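Local coordinates for serine protease pet (Escherichia coli, PDB 4OM9), which is a secreted autotransporter serine protease of enteroaggregative E. coli that acts as an enterotoxin and probably cleaves the cytoskeletal protein alpha-fodrin inside host cells, at residues 381-386 against 401-406; 406-411 against 431-436. All coordinates share one frame; numbering follows the deposited sequence.

Contact 1: residues 381-386 against 401-406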
# COMPACT_ATOMS: atom_id res chain seq x y z
N THR A 381 21.56 1.55 -16.02
CA THR A 381 21.60 2.88 -15.43
C THR A 381 21.16 2.87 -13.95
O THR A 381 20.27 2.11 -13.55
CB THR A 381 20.74 3.89 -16.24
OG1 THR A 381 20.79 5.17 -15.62
CG2 THR A 381 19.29 3.44 -16.37
N GLY A 382 21.82 3.70 -13.13
CA GLY A 382 21.56 3.74 -11.71
C GLY A 382 21.35 5.13 -11.12
O GLY A 382 21.19 5.27 -9.92
N ASN A 383 21.32 6.15 -11.96
CA ASN A 383 21.25 7.51 -11.44
C ASN A 383 21.00 8.52 -12.55
O ASN A 383 21.28 8.26 -13.72
CB ASN A 383 22.57 7.85 -10.69
CG ASN A 383 22.40 8.98 -9.72
OD1 ASN A 383 21.29 9.47 -9.54
ND2 ASN A 383 23.49 9.41 -9.08
N GLY A 384 20.51 9.70 -12.18
CA GLY A 384 20.25 10.73 -13.16
C GLY A 384 19.24 10.29 -14.21
O GLY A 384 18.43 9.37 -13.99
N THR A 385 19.29 10.95 -15.37
CA THR A 385 18.30 10.76 -16.42
C THR A 385 18.91 10.20 -17.69
O THR A 385 19.97 10.63 -18.11
CB THR A 385 17.60 12.08 -16.77
OG1 THR A 385 17.15 12.71 -15.57
CG2 THR A 385 16.41 11.84 -17.72
N VAL A 386 18.26 9.21 -18.28
CA VAL A 386 18.60 8.75 -19.59
C VAL A 386 17.37 8.99 -20.46
O VAL A 386 16.27 8.51 -20.16
CB VAL A 386 19.04 7.29 -19.60
CG1 VAL A 386 19.26 6.80 -21.05
CG2 VAL A 386 20.31 7.12 -18.78
N GLY A 401 18.84 0.62 -8.40
CA GLY A 401 19.45 1.35 -7.30
C GLY A 401 18.64 2.47 -6.71
O GLY A 401 18.96 2.97 -5.63
N GLY A 402 17.61 2.90 -7.43
CA GLY A 402 16.67 3.87 -6.88
C GLY A 402 16.48 5.19 -7.60
O GLY A 402 15.36 5.56 -7.94
N PRO A 403 17.57 5.95 -7.80
CA PRO A 403 17.34 7.35 -8.17
C PRO A 403 17.47 7.65 -9.66
O PRO A 403 17.47 8.82 -10.00
CB PRO A 403 18.43 8.08 -7.38
CG PRO A 403 19.58 7.10 -7.41
CD PRO A 403 18.99 5.70 -7.52
N GLY A 404 17.59 6.65 -10.52
CA GLY A 404 17.67 6.94 -11.95
C GLY A 404 16.29 7.16 -12.58
O GLY A 404 15.27 6.66 -12.09
N THR A 405 16.27 7.93 -13.66
CA THR A 405 15.08 8.13 -14.48
C THR A 405 15.38 7.75 -15.94
O THR A 405 16.44 8.09 -16.49
CB THR A 405 14.61 9.58 -14.42
OG1 THR A 405 14.15 9.86 -13.10
CG2 THR A 405 13.45 9.84 -15.40
N VAL A 406 14.45 7.02 -16.53
CA VAL A 406 14.43 6.78 -17.96
C VAL A 406 13.24 7.52 -18.59
O VAL A 406 12.09 7.36 -18.16
CB VAL A 406 14.34 5.29 -18.26
CG1 VAL A 406 14.19 5.06 -19.79
CG2 VAL A 406 15.56 4.59 -17.74
O HOH W 1 18.93 7.09 -15.35
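Thr385 and Thr405 stand side by side on one face of a parallel strand pair and point the same way, with Thr385 OG1 4.2 Å from Thr405 CB. In both residues the methyl is anti to the backbone N and the hydroxyl anti to the carbonyl carbon; with the same rotation in each, the Thr385 hydroxyl faces the carbon side of Thr405. Val386 and Val406 project from the other face, where Val406 CG2 touches Thr381 CG2 at 4.1 Å, methyl to methyl. Asn383 and Pro403 meet at about a right angle: Asn383 CG is anti to the backbone N (chi1 -159°), which brings OD1 back to 3.6 Å from Pro403 CG, and the same oxygen accepts a bent bond from Gly384 N, above its carbonyl plane. The backbones are joined by two nearly straight bonds, Thr405 N to Gly384 O at 2.6 Å and Val386 N to Thr405 O at 2.8 Å. A water hydrogen-bonded to Thr381 OG1 at 2.7 Å also reaches Gly384 O and Thr405 O, at the bend where the chain passes from strand 379-381 to strand 385-388. This is neighbouring-coil pairing of the autotransporter beta-helix, in which strand 385-388 lies between 368-371 and 404-408; Val386 packs on Val371 of the former, while Val406 reaches Leu431 of strand 429-432.

Contact 2: residues 406-411 against 431-436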
# COMPACT_ATOMS: atom_id res chain seq x y z
N VAL A 406 14.45 7.02 -16.53
CA VAL A 406 14.43 6.78 -17.96
C VAL A 406 13.24 7.52 -18.59
O VAL A 406 12.09 7.36 -18.16
CB VAL A 406 14.34 5.29 -18.26
CG1 VAL A 406 14.19 5.06 -19.79
CG2 VAL A 406 15.56 4.59 -17.74
N GLN A 407 13.51 8.32 -19.61
CA GLN A 407 12.48 9.18 -20.17
C GLN A 407 12.30 9.01 -21.67
O GLN A 407 13.24 9.17 -22.43
CB GLN A 407 12.79 10.66 -19.87
CG GLN A 407 11.74 11.58 -20.51
CD GLN A 407 12.04 13.05 -20.33
OE1 GLN A 407 12.80 13.63 -21.11
NE2 GLN A 407 11.43 13.66 -19.34
N LEU A 408 11.07 8.70 -22.08
CA LEU A 408 10.74 8.56 -23.49
C LEU A 408 10.69 9.90 -24.19
O LEU A 408 10.11 10.84 -23.67
CB LEU A 408 9.41 7.84 -23.65
CG LEU A 408 9.30 6.55 -22.86
CD1 LEU A 408 8.08 5.76 -23.26
CD2 LEU A 408 10.54 5.71 -23.07
N ASN A 409 11.29 9.99 -25.38
CA ASN A 409 11.27 11.24 -26.14
C ASN A 409 11.26 11.00 -27.65
O ASN A 409 11.92 11.72 -28.40
CB ASN A 409 12.46 12.11 -25.76
CG ASN A 409 12.29 13.56 -26.18
OD1 ASN A 409 11.24 14.16 -25.96
ND2 ASN A 409 13.32 14.12 -26.79
N ALA A 410 10.53 9.98 -28.09
CA ALA A 410 10.40 9.66 -29.51
C ALA A 410 9.35 8.57 -29.61
O ALA A 410 8.99 8.00 -28.59
CB ALA A 410 11.74 9.21 -30.13
N GLU A 411 8.87 8.26 -30.80
CA GLU A 411 7.87 7.21 -30.96
C GLU A 411 8.53 5.85 -30.87
O GLU A 411 9.62 5.66 -31.40
CB GLU A 411 7.12 7.35 -32.29
CG GLU A 411 6.63 8.75 -32.62
CD GLU A 411 5.25 9.07 -32.05
OE1 GLU A 411 4.23 8.75 -32.71
OE2 GLU A 411 5.21 9.65 -30.94
N LEU A 431 10.25 5.49 -14.87
CA LEU A 431 9.97 5.56 -16.30
C LEU A 431 8.98 6.68 -16.57
O LEU A 431 7.82 6.60 -16.15
CB LEU A 431 9.43 4.23 -16.85
CG LEU A 431 8.98 4.33 -18.32
CD1 LEU A 431 10.14 4.78 -19.23
CD2 LEU A 431 8.40 3.03 -18.83
N ASP A 432 9.44 7.72 -17.25
CA ASP A 432 8.60 8.87 -17.61
C ASP A 432 8.16 8.74 -19.07
O ASP A 432 8.98 8.92 -20.00
CB ASP A 432 9.36 10.18 -17.37
CG ASP A 432 8.53 11.42 -17.70
OD1 ASP A 432 7.33 11.31 -18.00
OD2 ASP A 432 9.10 12.53 -17.66
N LEU A 433 6.88 8.42 -19.27
CA LEU A 433 6.34 8.20 -20.61
C LEU A 433 6.32 9.51 -21.37
O LEU A 433 6.23 9.51 -22.59
CB LEU A 433 4.92 7.60 -20.55
CG LEU A 433 4.76 6.28 -19.80
CD1 LEU A 433 3.35 5.77 -19.91
CD2 LEU A 433 5.71 5.25 -20.30
N ASN A 434 6.38 10.61 -20.63
CA ASN A 434 6.60 11.92 -21.23
C ASN A 434 5.65 12.23 -22.41
O ASN A 434 6.09 12.64 -23.48
CB ASN A 434 8.06 12.03 -21.67
CG ASN A 434 8.41 13.41 -22.16
OD1 ASN A 434 7.82 14.41 -21.72
ND2 ASN A 434 9.36 13.49 -23.12
N GLY A 435 4.35 12.00 -22.20
CA GLY A 435 3.38 12.30 -23.24
C GLY A 435 3.15 11.17 -24.22
O GLY A 435 2.21 11.22 -25.01
N HIS A 436 4.00 10.14 -24.18
CA HIS A 436 3.86 8.98 -25.07
C HIS A 436 2.99 7.88 -24.45
O HIS A 436 2.89 7.77 -23.23
CB HIS A 436 5.24 8.41 -25.41
CG HIS A 436 6.14 9.39 -26.10
ND1 HIS A 436 6.10 9.61 -27.47
CD2 HIS A 436 7.09 10.22 -25.62
CE1 HIS A 436 6.98 10.53 -27.79
NE2 HIS A 436 7.61 10.91 -26.69
O HOH W 2 10.60 16.20 -23.91
O HOH W 3 4.08 8.18 -29.02
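Gln407 and Asp432 lie side by side on one face of the parallel strands and point the same way. Gln407 is extended, with CG anti to the backbone N, and its NE2 donates to Asp432 OD2 at 3.1 Å; the acceptor lies close to the amide plane, but the carboxylate is met from above its own plane, the two groups being turned 69° apart. OD2 has a second partner in Ser455 OG, and OD1 accepts from Asn434 N in an Asx turn. The Gln407 amide also stacks on that of Asn434, their planes 19° apart. Asn434 ND2 lies in the plane of the Leu408 carbonyl and donates to its oxygen at 2.8 Å, and a water joins ND2 to Asn409 OD1.

Main-chain bonds from Asp432 N to Val406 O and from Leu408 N to Asp432 O set the parallel register expected of successive coils in a right-handed beta-helix. Beyond the paired residues the later coil bends through a type I' turn, Leu433 to His436, and the side chains of Asn434 and His436 reach back to the earlier coil.

Apolar contacts gather round Leu408, which points at the later coil: CD2 lies 4.0 Å from Leu431 CD1, and CD1 3.8 Å from Leu433 CD2, while Leu414, in a loop, touches both Leu408 and Leu431.

Around the His436 ring the contacts are mixed. Ala410 O sits over one face, offset toward the rim and 3.3 Å from CE1. At the edge, a water 2.9 Å from ND1 donates to Glu411 OE2, linking the imidazole to a carboxylate whose plane is tilted 56° from the ring.

Strand 404-408 lies between 385-388 and 429-432 and pairs with both; contact 1 samples its start against the earlier coil, contact 2 its end against the later one. Val406 belongs to both, and Val386 O lies 2.8 Å from Gln407 N in a probable hydrogen bond that carries the strand pairing of contact 1 on into the first segment of contact 2. Each is partly buried, with valines or leucines on one face of the strands and polar residues on the other. Contact 1, where the strands begin, is joined by backbone bonds and a water, with Pro403 at its exposed end. Contact 2, where they end, adds amide, carboxylate and imidazole groups, with Asn409 and Glu411 exposed.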